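Local structure of protein tyrosine phosphatase PRL-1 (Leishmania major, 3S4O) at residues L43-V54 with R67-F76. The protein removes phosphate from phosphotyrosine in proteins and may act as a virulence factor that supports the parasite's survival inside host macrophages. Sequence-based numbering, arbitrary orientation.
Sequences LQHRGVRHLVRV and RGIDVHSWPF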
loop_
_atom_site.group_PDB
_atom_site.type_symbol
_atom_site.label_atom_id
_atom_site.label_comp_id
_atom_site.label_asym_id
_atom_site.label_seq_id
_atom_site.Cartn_x
_atom_site.Cartn_y
_atom_site.Cartn_z
ATOM N N LEU A 43 13.027 -1.851 -5.762
ATOM C CA LEU A 43 12.364 -1.319 -4.572
ATOM C C LEU A 43 13.301 -0.323 -3.853
ATOM O O LEU A 43 12.875 0.753 -3.445
ATOM C CB LEU A 43 11.949 -2.435 -3.604
ATOM C CG LEU A 43 10.863 -3.443 -4.007
ATOM C CD1 LEU A 43 10.674 -4.422 -2.867
ATOM C CD2 LEU A 43 9.557 -2.779 -4.366
ATOM N N GLN A 44 14.564 -0.699 -3.702
ATOM C CA GLN A 44 15.559 0.163 -3.058
ATOM C C GLN A 44 15.741 1.470 -3.838
ATOM O O GLN A 44 15.861 2.538 -3.252
ATOM C CB GLN A 44 16.914 -0.537 -2.965
ATOM C CG GLN A 44 17.032 -1.593 -1.878
ATOM C CD GLN A 44 18.406 -2.245 -1.892
ATOM O OE1 GLN A 44 19.093 -2.258 -2.914
ATOM N NE2 GLN A 44 18.823 -2.771 -0.748
ATOM N N HIS A 45 15.746 1.355 -5.163
ATOM C CA HIS A 45 15.901 2.502 -6.074
ATOM C C HIS A 45 14.713 3.455 -6.056
ATOM O O HIS A 45 14.811 4.569 -6.553
ATOM C CB HIS A 45 16.108 2.018 -7.511
ATOM C CG HIS A 45 17.524 1.633 -7.812
ATOM N ND1 HIS A 45 18.099 1.813 -9.051
ATOM C CD2 HIS A 45 18.481 1.080 -7.029
ATOM C CE1 HIS A 45 19.349 1.384 -9.020
ATOM N NE2 HIS A 45 19.603 0.929 -7.803
ATOM N N ARG A 46 13.588 3.002 -5.511
ATOM C CA ARG A 46 12.391 3.844 -5.347
ATOM C C ARG A 46 12.160 4.184 -3.874
ATOM O O ARG A 46 11.078 4.637 -3.489
ATOM C CB ARG A 46 11.170 3.139 -5.936
ATOM C CG ARG A 46 11.147 3.181 -7.432
ATOM C CD ARG A 46 10.129 2.219 -7.981
ATOM N NE ARG A 46 10.160 2.180 -9.439
ATOM C CZ ARG A 46 11.131 1.620 -10.158
ATOM N NH1 ARG A 46 12.164 1.016 -9.566
ATOM N NH2 ARG A 46 11.068 1.663 -11.484
ATOM N N GLY A 47 13.179 3.936 -3.055
ATOM C CA GLY A 47 13.161 4.311 -1.663
ATOM C C GLY A 47 12.172 3.583 -0.783
ATOM O O GLY A 47 11.801 4.091 0.275
ATOM N N VAL A 48 11.779 2.373 -1.178
ATOM C CA VAL A 48 10.764 1.648 -0.432
ATOM C C VAL A 48 11.223 1.315 0.982
ATOM O O VAL A 48 12.271 0.723 1.191
ATOM C CB VAL A 48 10.294 0.362 -1.148
ATOM C CG1 VAL A 48 9.365 -0.428 -0.228
ATOM C CG2 VAL A 48 9.582 0.730 -2.467
ATOM N N ARG A 49 10.385 1.679 1.942
ATOM C CA ARG A 49 10.651 1.476 3.360
ATOM C C ARG A 49 9.955 0.199 3.850
ATOM O O ARG A 49 10.515 -0.584 4.618
ATOM C CB ARG A 49 10.155 2.719 4.137
ATOM C CG ARG A 49 10.347 2.688 5.654
ATOM C CD ARG A 49 11.815 2.805 6.075
ATOM N NE ARG A 49 12.507 1.516 6.043
ATOM C CZ ARG A 49 12.431 0.577 6.992
ATOM N NH1 ARG A 49 11.711 0.763 8.098
ATOM N NH2 ARG A 49 13.103 -0.562 6.840
ATOM N N HIS A 50 8.721 0.025 3.399
ATOM C CA HIS A 50 7.848 -1.065 3.839
ATOM C C HIS A 50 7.275 -1.794 2.622
ATOM O O HIS A 50 6.848 -1.164 1.666
ATOM C CB HIS A 50 6.684 -0.511 4.669
ATOM C CG HIS A 50 7.096 0.049 5.994
ATOM N ND1 HIS A 50 7.489 -0.750 7.048
ATOM C CD2 HIS A 50 7.178 1.327 6.437
ATOM C CE1 HIS A 50 7.815 0.011 8.079
ATOM N NE2 HIS A 50 7.632 1.277 7.736
ATOM N N LEU A 51 7.293 -3.115 2.673
ATOM C CA LEU A 51 6.670 -3.944 1.649
ATOM C C LEU A 51 5.612 -4.804 2.299
ATOM O O LEU A 51 5.906 -5.568 3.218
ATOM C CB LEU A 51 7.685 -4.824 0.927
ATOM C CG LEU A 51 7.168 -5.611 -0.294
ATOM C CD1 LEU A 51 6.601 -4.733 -1.389
ATOM C CD2 LEU A 51 8.279 -6.495 -0.857
ATOM N N VAL A 52 4.379 -4.647 1.828
ATOM C CA VAL A 52 3.231 -5.378 2.361
ATOM C C VAL A 52 2.759 -6.383 1.325
ATOM O O VAL A 52 2.405 -6.023 0.193
ATOM C CB VAL A 52 2.073 -4.423 2.740
ATOM C CG1 VAL A 52 0.873 -5.195 3.318
ATOM C CG2 VAL A 52 2.554 -3.383 3.735
ATOM N N ARG A 53 2.791 -7.654 1.685
ATOM C CA ARG A 53 2.210 -8.654 0.799
ATOM C C ARG A 53 0.910 -9.161 1.381
ATOM O O ARG A 53 0.859 -9.620 2.523
ATOM C CB ARG A 53 3.169 -9.793 0.458
ATOM C CG ARG A 53 3.743 -10.537 1.605
ATOM C CD ARG A 53 4.949 -11.348 1.136
ATOM N NE ARG A 53 5.360 -12.315 2.144
ATOM C CZ ARG A 53 6.125 -13.378 1.916
ATOM N NH1 ARG A 53 6.587 -13.639 0.699
ATOM N NH2 ARG A 53 6.423 -14.184 2.925
ATOM N N VAL A 54 -0.141 -9.053 0.578
ATOM C CA VAL A 54 -1.479 -9.411 1.013
ATOM C C VAL A 54 -1.951 -10.728 0.381
ATOM O O VAL A 54 -3.113 -11.084 0.525
ATOM C CB VAL A 54 -2.485 -8.258 0.752
ATOM C CG1 VAL A 54 -2.161 -7.058 1.640
ATOM C CG2 VAL A 54 -2.480 -7.829 -0.700
ATOM N N ARG A 67 17.857 -6.564 3.231
ATOM C CA ARG A 67 18.315 -5.447 2.403
ATOM C C ARG A 67 17.635 -4.149 2.783
ATOM O O ARG A 67 17.467 -3.261 1.956
ATOM C CB ARG A 67 18.114 -5.783 0.939
ATOM C CG ARG A 67 18.961 -6.982 0.577
ATOM C CD ARG A 67 19.003 -7.302 -0.875
ATOM N NE ARG A 67 19.859 -8.459 -1.140
ATOM C CZ ARG A 67 21.193 -8.432 -1.188
ATOM N NH1 ARG A 67 21.871 -9.550 -1.433
ATOM N NH2 ARG A 67 21.865 -7.300 -0.997
ATOM N N GLY A 68 17.253 -4.060 4.053
ATOM C CA GLY A 68 16.812 -2.815 4.653
ATOM C C GLY A 68 15.356 -2.472 4.445
ATOM O O GLY A 68 14.936 -1.371 4.792
ATOM N N ILE A 69 14.594 -3.409 3.879
ATOM C CA ILE A 69 13.163 -3.215 3.663
ATOM C C ILE A 69 12.357 -4.060 4.651
ATOM O O ILE A 69 12.565 -5.265 4.769
ATOM C CB ILE A 69 12.752 -3.558 2.222
ATOM C CG1 ILE A 69 13.384 -2.566 1.234
ATOM C CG2 ILE A 69 11.248 -3.492 2.081
ATOM C CD1 ILE A 69 13.599 -3.145 -0.147
ATOM N N ASP A 70 11.450 -3.412 5.376
ATOM C CA ASP A 70 10.582 -4.117 6.314
ATOM C C ASP A 70 9.499 -4.816 5.493
ATOM O O ASP A 70 8.831 -4.177 4.674
ATOM C CB ASP A 70 9.949 -3.143 7.312
ATOM C CG ASP A 70 10.984 -2.483 8.256
ATOM O OD1 ASP A 70 10.584 -1.747 9.196
ATOM O OD2 ASP A 70 12.211 -2.685 8.061
ATOM N N VAL A 71 9.355 -6.126 5.684
ATOM C CA VAL A 71 8.330 -6.895 4.983
ATOM C C VAL A 71 7.224 -7.338 5.936
ATOM O O VAL A 71 7.479 -7.798 7.044
ATOM C CB VAL A 71 8.892 -8.123 4.236
ATOM C CG1 VAL A 71 7.784 -8.795 3.441
ATOM C CG2 VAL A 71 9.997 -7.710 3.300
ATOM N N HIS A 72 5.991 -7.181 5.473
ATOM C CA HIS A 72 4.809 -7.452 6.271
ATOM C C HIS A 72 3.925 -8.435 5.497
ATOM O O HIS A 72 3.481 -8.137 4.399
ATOM C CB HIS A 72 4.039 -6.153 6.542
ATOM C CG HIS A 72 4.860 -5.053 7.148
ATOM N ND1 HIS A 72 4.936 -4.836 8.506
ATOM C CD2 HIS A 72 5.617 -4.083 6.576
ATOM C CE1 HIS A 72 5.728 -3.802 8.746
ATOM N NE2 HIS A 72 6.155 -3.327 7.589
ATOM N N SER A 73 3.679 -9.600 6.080
ATOM C CA SER A 73 2.920 -10.668 5.409
ATOM C C SER A 73 1.540 -10.778 6.028
ATOM O O SER A 73 1.354 -11.470 7.025
ATOM C CB SER A 73 3.659 -12.013 5.506
ATOM O OG SER A 73 4.962 -11.934 4.935
ATOM N N TRP A 74 0.581 -10.072 5.438
ATOM C CA TRP A 74 -0.789 -10.005 5.949
ATOM C C TRP A 74 -1.802 -10.531 4.933
ATOM O O TRP A 74 -2.530 -9.760 4.339
ATOM C CB TRP A 74 -1.158 -8.559 6.296
ATOM C CG TRP A 74 -0.219 -7.881 7.235
ATOM C CD1 TRP A 74 0.573 -8.462 8.164
ATOM C CD2 TRP A 74 0.006 -6.479 7.329
ATOM N NE1 TRP A 74 1.294 -7.508 8.826
ATOM C CE2 TRP A 74 0.957 -6.279 8.336
ATOM C CE3 TRP A 74 -0.506 -5.371 6.650
ATOM C CZ2 TRP A 74 1.408 -5.015 8.699
ATOM C CZ3 TRP A 74 -0.053 -4.124 6.994
ATOM C CH2 TRP A 74 0.905 -3.951 8.010
ATOM N N PRO A 75 -1.850 -11.832 4.717
ATOM C CA PRO A 75 -2.763 -12.362 3.702
ATOM C C PRO A 75 -4.239 -12.180 4.041
ATOM O O PRO A 75 -4.639 -12.342 5.195
ATOM C CB PRO A 75 -2.424 -13.856 3.671
ATOM C CG PRO A 75 -1.981 -14.164 5.052
ATOM C CD PRO A 75 -1.266 -12.911 5.536
ATOM N N PHE A 76 -5.028 -11.843 3.031
ATOM C CA PHE A 76 -6.481 -12.020 3.097
ATOM C C PHE A 76 -7.015 -12.549 1.754
ATOM O O PHE A 76 -6.293 -12.571 0.753
ATOM C CB PHE A 76 -7.227 -10.760 3.609
ATOM C CG PHE A 76 -7.005 -9.493 2.797
ATOM C CD1 PHE A 76 -5.837 -8.745 2.906
ATOM C CD2 PHE A 76 -8.018 -9.014 1.985
ATOM C CE1 PHE A 76 -5.681 -7.562 2.174
ATOM C CE2 PHE A 76 -7.871 -7.849 1.270
ATOM C CZ PHE A 76 -6.705 -7.117 1.353
HETATM O O HOH W 1 21.455 -4.122 -0.895
#
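I69 fills the hollow where helix 36-44 turns into strand 48-53: its CD1 lies 3.9 Å from L43 CB and also meets Q44 CG, while CG2 reaches L51 CB. A branched apolar residue suits this place because its two arms go separate ways, one to the helix end and one to the strand. Beyond it the backbones pair in parallel, as in L51 N to D70 O at 2.7 Å. D70, H50, V52 and H72 share one face. R49, long and flexible, bends at chi2 (70°) and chi3 (-84°) and curls round to D70. Its NH2 meets OD2 of D70 at 2.6 Å, above the carboxylate plane, and also G68 O. H50 ND1 and H72 NE2 share a 3.0 Å hydrogen bond, neither ring lying over the other; H50 NE2 bonds E97. Beta-branched V52 suits a strand, its CG1 3.6 Å from W74 CE3. On the other face, small S73 offers OG to R53 NE (2.8 Å), near the guanidinium plane. V54 nestles against F76 CE1. The pair belongs to a right-handed beta-alpha-beta unit at the sheet's edge: strand 111-115 flanks strand 48-53, helix 84-103 packs on H50, V52 and H72, and V54 touches C116, the predicted nucleophile.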